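Local coordinates for molybdenum-binding-protein (Azotobacter vinelandii, PDB 1H9M) that binds molybdate in the cytoplasm, probably storing and buffering it for molybdenum homeostasis through two tandem TOBE domains in a trimeric assembly, at residues V16-E21 and E27-L32; V100-A103 and E109-S112. All coordinates share one frame; numbering follows the deposited sequence.

Contact 1: V16-E21 and E27-L32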
loop_
_atom_site.group_PDB
_atom_site.type_symbol
_atom_site.label_atom_id
_atom_site.label_comp_id
_atom_site.label_asym_id
_atom_site.label_seq_id
_atom_site.Cartn_x
_atom_site.Cartn_y
_atom_site.Cartn_z
ATOM N N VAL A 16 17.128 4.661 14.506
ATOM C CA VAL A 16 17.113 5.771 13.563
ATOM C C VAL A 16 18.556 6.197 13.293
ATOM O O VAL A 16 19.307 6.451 14.257
ATOM C CB VAL A 16 16.264 6.963 14.026
ATOM C CG1 VAL A 16 16.383 8.087 13.011
ATOM C CG2 VAL A 16 14.797 6.571 14.190
ATOM N N SER A 17 18.956 6.268 12.034
ATOM C CA SER A 17 20.305 6.774 11.761
ATOM C C SER A 17 20.257 8.192 11.237
ATOM O O SER A 17 21.246 8.963 11.310
ATOM C CB SER A 17 20.968 5.807 10.781
ATOM O OG SER A 17 20.157 5.740 9.622
ATOM N N ALA A 18 19.076 8.619 10.769
ATOM C CA ALA A 18 18.937 10.003 10.324
ATOM C C ALA A 18 17.469 10.294 10.053
ATOM O O ALA A 18 16.749 9.334 9.727
ATOM C CB ALA A 18 19.728 10.287 9.067
ATOM N N LEU A 19 17.119 11.568 10.110
ATOM C CA LEU A 19 15.762 12.032 9.902
ATOM C C LEU A 19 15.836 13.291 9.028
ATOM O O LEU A 19 16.693 14.156 9.318
ATOM C CB LEU A 19 15.077 12.419 11.199
ATOM C CG LEU A 19 13.771 13.155 11.274
ATOM C CD1 LEU A 19 12.627 12.183 10.965
ATOM C CD2 LEU A 19 13.428 13.874 12.583
ATOM N N LYS A 20 14.932 13.359 8.071
ATOM C CA LYS A 20 14.840 14.560 7.230
ATOM C C LYS A 20 13.368 14.983 7.244
ATOM O O LYS A 20 12.462 14.265 6.806
ATOM C CB LYS A 20 15.305 14.404 5.770
ATOM C CG LYS A 20 15.137 15.746 5.030
ATOM C CD LYS A 20 15.605 15.771 3.595
ATOM C CE LYS A 20 15.181 17.105 2.915
ATOM N NZ LYS A 20 15.701 17.088 1.505
ATOM N N GLU A 21 13.185 16.177 7.815
ATOM C CA GLU A 21 11.848 16.699 7.970
ATOM C C GLU A 21 11.492 17.514 6.731
ATOM O O GLU A 21 12.224 18.364 6.273
ATOM C CB GLU A 21 11.739 17.595 9.247
ATOM C CG GLU A 21 11.925 16.608 10.446
ATOM C CD GLU A 21 11.829 17.333 11.780
ATOM O OE1 GLU A 21 11.492 18.530 11.873
ATOM O OE2 GLU A 21 12.101 16.687 12.813
ATOM N N GLU A 27 11.314 11.829 6.113
ATOM C CA GLU A 27 11.981 10.611 5.728
ATOM C C GLU A 27 12.847 10.141 6.921
ATOM O O GLU A 27 13.675 10.967 7.358
ATOM C CB GLU A 27 12.886 10.825 4.510
ATOM C CG GLU A 27 13.619 9.532 4.215
ATOM C CD GLU A 27 14.559 9.618 3.032
ATOM O OE1 GLU A 27 14.201 10.118 1.959
ATOM O OE2 GLU A 27 15.710 9.140 3.240
ATOM N N VAL A 28 12.688 8.887 7.273
ATOM C CA VAL A 28 13.451 8.316 8.406
ATOM C C VAL A 28 14.286 7.145 7.917
ATOM O O VAL A 28 13.859 6.221 7.210
ATOM C CB VAL A 28 12.465 7.827 9.486
ATOM C CG1 VAL A 28 13.258 7.380 10.722
ATOM C CG2 VAL A 28 11.393 8.835 9.851
ATOM N N ASP A 29 15.613 7.288 8.137
ATOM C CA ASP A 29 16.520 6.216 7.745
ATOM C C ASP A 29 16.860 5.422 9.007
ATOM O O ASP A 29 16.945 5.940 10.114
ATOM C CB ASP A 29 17.795 6.779 7.096
ATOM C CG ASP A 29 17.348 7.803 6.047
ATOM O OD1 ASP A 29 16.435 7.431 5.261
ATOM O OD2 ASP A 29 17.815 8.960 6.049
ATOM N N ILE A 30 16.795 4.129 8.841
ATOM C CA ILE A 30 16.905 3.211 9.962
ATOM C C ILE A 30 17.960 2.180 9.703
ATOM O O ILE A 30 18.099 1.576 8.657
ATOM C CB ILE A 30 15.584 2.473 10.239
ATOM C CG1 ILE A 30 14.524 3.558 10.730
ATOM C CG2 ILE A 30 15.619 1.426 11.314
ATOM C CD1 ILE A 30 13.239 2.976 10.157
ATOM N N LEU A 31 18.763 1.908 10.791
ATOM C CA LEU A 31 19.747 0.824 10.625
ATOM C C LEU A 31 19.165 -0.365 11.351
ATOM O O LEU A 31 18.780 -0.293 12.531
ATOM C CB LEU A 31 21.086 1.255 11.247
ATOM C CG LEU A 31 22.153 0.146 11.237
ATOM C CD1 LEU A 31 22.676 -0.059 9.832
ATOM C CD2 LEU A 31 23.290 0.598 12.184
ATOM N N LEU A 32 19.048 -1.476 10.634
ATOM C CA LEU A 32 18.466 -2.663 11.221
ATOM C C LEU A 32 19.520 -3.392 12.049
ATOM O O LEU A 32 20.709 -3.261 11.833
ATOM C CB LEU A 32 17.818 -3.650 10.250
ATOM C CG LEU A 32 16.671 -2.936 9.476
ATOM C CD1 LEU A 32 16.049 -3.989 8.566
ATOM C CD2 LEU A 32 15.647 -2.368 10.441
#
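Val16-Glu21 and Glu27-Leu32 run antiparallel, their segment axes approaching to 4.4 Å with 166° between their directions, and the register slips by one residue where Ser17 and Ala18 both face Asp29. At that slip Asp29 O takes two amides: Ser17 N at 2.8 Å, lying well above the carbonyl plane, and Ala18 N in a weak bond of 3.5 Å. Asp29 N in turn donates a hydrogen bond to Ala18 O, and beyond it Lys20 and Glu27 form a regular hydrogen-bonded pair, each amide 2.8 Å from the other's carbonyl oxygen: Lys20 N to Glu27 O and Glu27 N to Lys20 O. Val16, Leu19, Val28 and Ile30 share one face. There Val28 makes contact through both methyls: CG1 lies 3.9 Å from Val16 CG2, the two valines crossing at about a right angle, while CG2 meets Leu19 CD1 at 3.7 Å. Val28 and Ile30 also pack on Leu141 of strand 140-143, and Val28 on Val42 of strand 37-43. The other face, with Ala18, Lys20, Glu27 and Asp29, is mostly polar. Asp29 OD2 sits 3.8 Å from the methyl CB of Ala18. Glu27 keeps CG anti to its amide nitrogen (chi1 177°) and runs out extended, leading its carboxylate away from strand 16-21 to a salt bridge of OE2 with Arg81. Lys20, likewise stretched straight, reaches out of the hairpin, and its NZ bonds Ala23 O of the second subunit. Glu27 packs on Thr43 of the second subunit, with a bound molybdate about 7 Å from its side chain, so this end of the strand pair lies at a subunit interface. The whole is a beta hairpin interrupted by a classic beta bulge, within the OB-like sheet of the first TOBE domain.

Contact 2: V100-A103 and E109-S112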
loop_
_atom_site.group_PDB
_atom_site.type_symbol
_atom_site.label_atom_id
_atom_site.label_comp_id
_atom_site.label_asym_id
_atom_site.label_seq_id
_atom_site.Cartn_x
_atom_site.Cartn_y
_atom_site.Cartn_z
ATOM N N VAL A 100 5.358 -16.149 1.075
ATOM C CA VAL A 100 6.781 -16.519 0.919
ATOM C C VAL A 100 7.582 -15.917 2.052
ATOM O O VAL A 100 7.584 -14.684 2.204
ATOM C CB VAL A 100 7.309 -16.028 -0.418
ATOM C CG1 VAL A 100 8.799 -16.396 -0.618
ATOM C CG2 VAL A 100 6.547 -16.596 -1.606
ATOM N N THR A 101 8.346 -16.730 2.814
ATOM C CA THR A 101 9.231 -16.101 3.820
ATOM C C THR A 101 10.690 -16.253 3.361
ATOM O O THR A 101 11.059 -17.332 2.884
ATOM C CB THR A 101 9.029 -16.821 5.154
ATOM O OG1 THR A 101 7.681 -16.639 5.648
ATOM C CG2 THR A 101 9.966 -16.349 6.262
ATOM N N LEU A 102 11.459 -15.160 3.458
ATOM C CA LEU A 102 12.894 -15.218 3.113
ATOM C C LEU A 102 13.685 -15.063 4.425
ATOM O O LEU A 102 13.269 -14.416 5.375
ATOM C CB LEU A 102 13.352 -14.032 2.274
ATOM C CG LEU A 102 12.597 -13.625 1.027
ATOM C CD1 LEU A 102 13.322 -12.487 0.304
ATOM C CD2 LEU A 102 12.379 -14.757 0.031
ATOM N N ALA A 103 14.859 -15.692 4.438
ATOM C CA ALA A 103 15.816 -15.562 5.532
ATOM C C ALA A 103 16.868 -14.565 5.038
ATOM O O ALA A 103 17.476 -14.718 3.976
ATOM C CB ALA A 103 16.421 -16.934 5.839
ATOM N N GLU A 109 13.992 -12.597 9.237
ATOM C CA GLU A 109 13.123 -13.176 8.204
ATOM C C GLU A 109 12.204 -12.083 7.618
ATOM O O GLU A 109 11.819 -11.247 8.430
ATOM C CB GLU A 109 12.161 -14.187 8.823
ATOM C CG GLU A 109 12.761 -15.484 9.318
ATOM C CD GLU A 109 11.703 -16.436 9.840
ATOM O OE1 GLU A 109 10.488 -16.156 9.732
ATOM O OE2 GLU A 109 12.089 -17.508 10.354
ATOM N N ILE A 110 11.764 -12.211 6.363
ATOM C CA ILE A 110 10.779 -11.202 5.891
ATOM C C ILE A 110 9.727 -11.978 5.120
ATOM O O ILE A 110 10.121 -12.919 4.436
ATOM C CB ILE A 110 11.377 -10.103 4.997
ATOM C CG1 ILE A 110 10.291 -9.155 4.433
ATOM C CG2 ILE A 110 12.146 -10.682 3.846
ATOM C CD1 ILE A 110 10.716 -7.733 4.159
ATOM N N THR A 111 8.431 -11.703 5.324
ATOM C CA THR A 111 7.420 -12.478 4.637
ATOM C C THR A 111 6.728 -11.554 3.618
ATOM O O THR A 111 6.382 -10.405 3.930
ATOM C CB THR A 111 6.418 -12.956 5.685
ATOM O OG1 THR A 111 7.155 -13.796 6.636
ATOM C CG2 THR A 111 5.274 -13.761 5.099
ATOM N N SER A 112 6.428 -12.146 2.487
ATOM C CA SER A 112 5.749 -11.404 1.405
ATOM C C SER A 112 4.551 -12.199 0.964
ATOM O O SER A 112 4.532 -13.459 1.056
ATOM C CB SER A 112 6.732 -11.243 0.221
ATOM O OG SER A 112 6.024 -10.910 -0.942
#
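Thr101 and Thr111 face each other across a beta hairpin of the second TOBE domain, an OB-type fold, as a non-hydrogen-bonded antiparallel pair with CA atoms 4.1 Å apart. Their side chains supply the bond the backbone lacks here: Thr101 OG1 and Thr111 OG1 lie 3.1 Å apart, and either may donate. Both threonines hold the hydroxyl anti to their own carbonyl carbon, beside the amide nitrogen (chi1 -64° in Thr101, -61° in Thr111), a matched choice that brings the two oxygens together on the face they share with Glu109. In Thr101 the methyl CG2, anti to the backbone nitrogen, then reaches diagonally across to Glu109, where it meets OE1 at 3.5 Å. A valine in place of Thr101 would probably leave the buried Thr111 hydroxyl without its mate across the strands. Glu109 sends its extended chain past that methyl, and its OE2 forms a salt bridge with Lys89 on strand 82-93. On the opposite face Leu102 and Ile110 lie side by side, pointing the same way. Ile110 CG2, set between its own amide nitrogen and carbonyl carbon, is 3.9 Å from Leu102 CB, whereas the end of the side chain leads away from strand 100-103; Ile110 also packs on Ala132 and Ile134 of strand 129-134. Leu69 of strand 68-70 packs against Val100, Leu102 and Ser112 on this side. Ser112 turns its OG to Val67 O, and its side chain is about 6 Å from a bound molybdate. Between the faces the two hydrogen-bonded pairs, Val100 with Ser112 and Leu102 with Ile110, zip up the backbone. The straightest of their bonds is Leu102 N to Ile110 O, 2.8 Å long with an angle of 170° at the hydrogen.

Contact 1 closes before contact 2 opens along the chain, and each belongs to its own TOBE domain: 16-21 and 27-32 to the first, 100-103 and 109-112 to the second. Their centres are about 23 Å apart, on opposite sides of the chain's centre, and their nearest atoms stay about 8 Å apart. The strands lie in two separate antiparallel sheets of five. Each sheet takes a strand from the other half of the sequence, 140-143 joining the first and 68-70 the second, so the domains are interlocked. Contact 1 reaches a second subunit, whereas no other protein chain of the assembly touches contact 2; yet both come near bound molybdate.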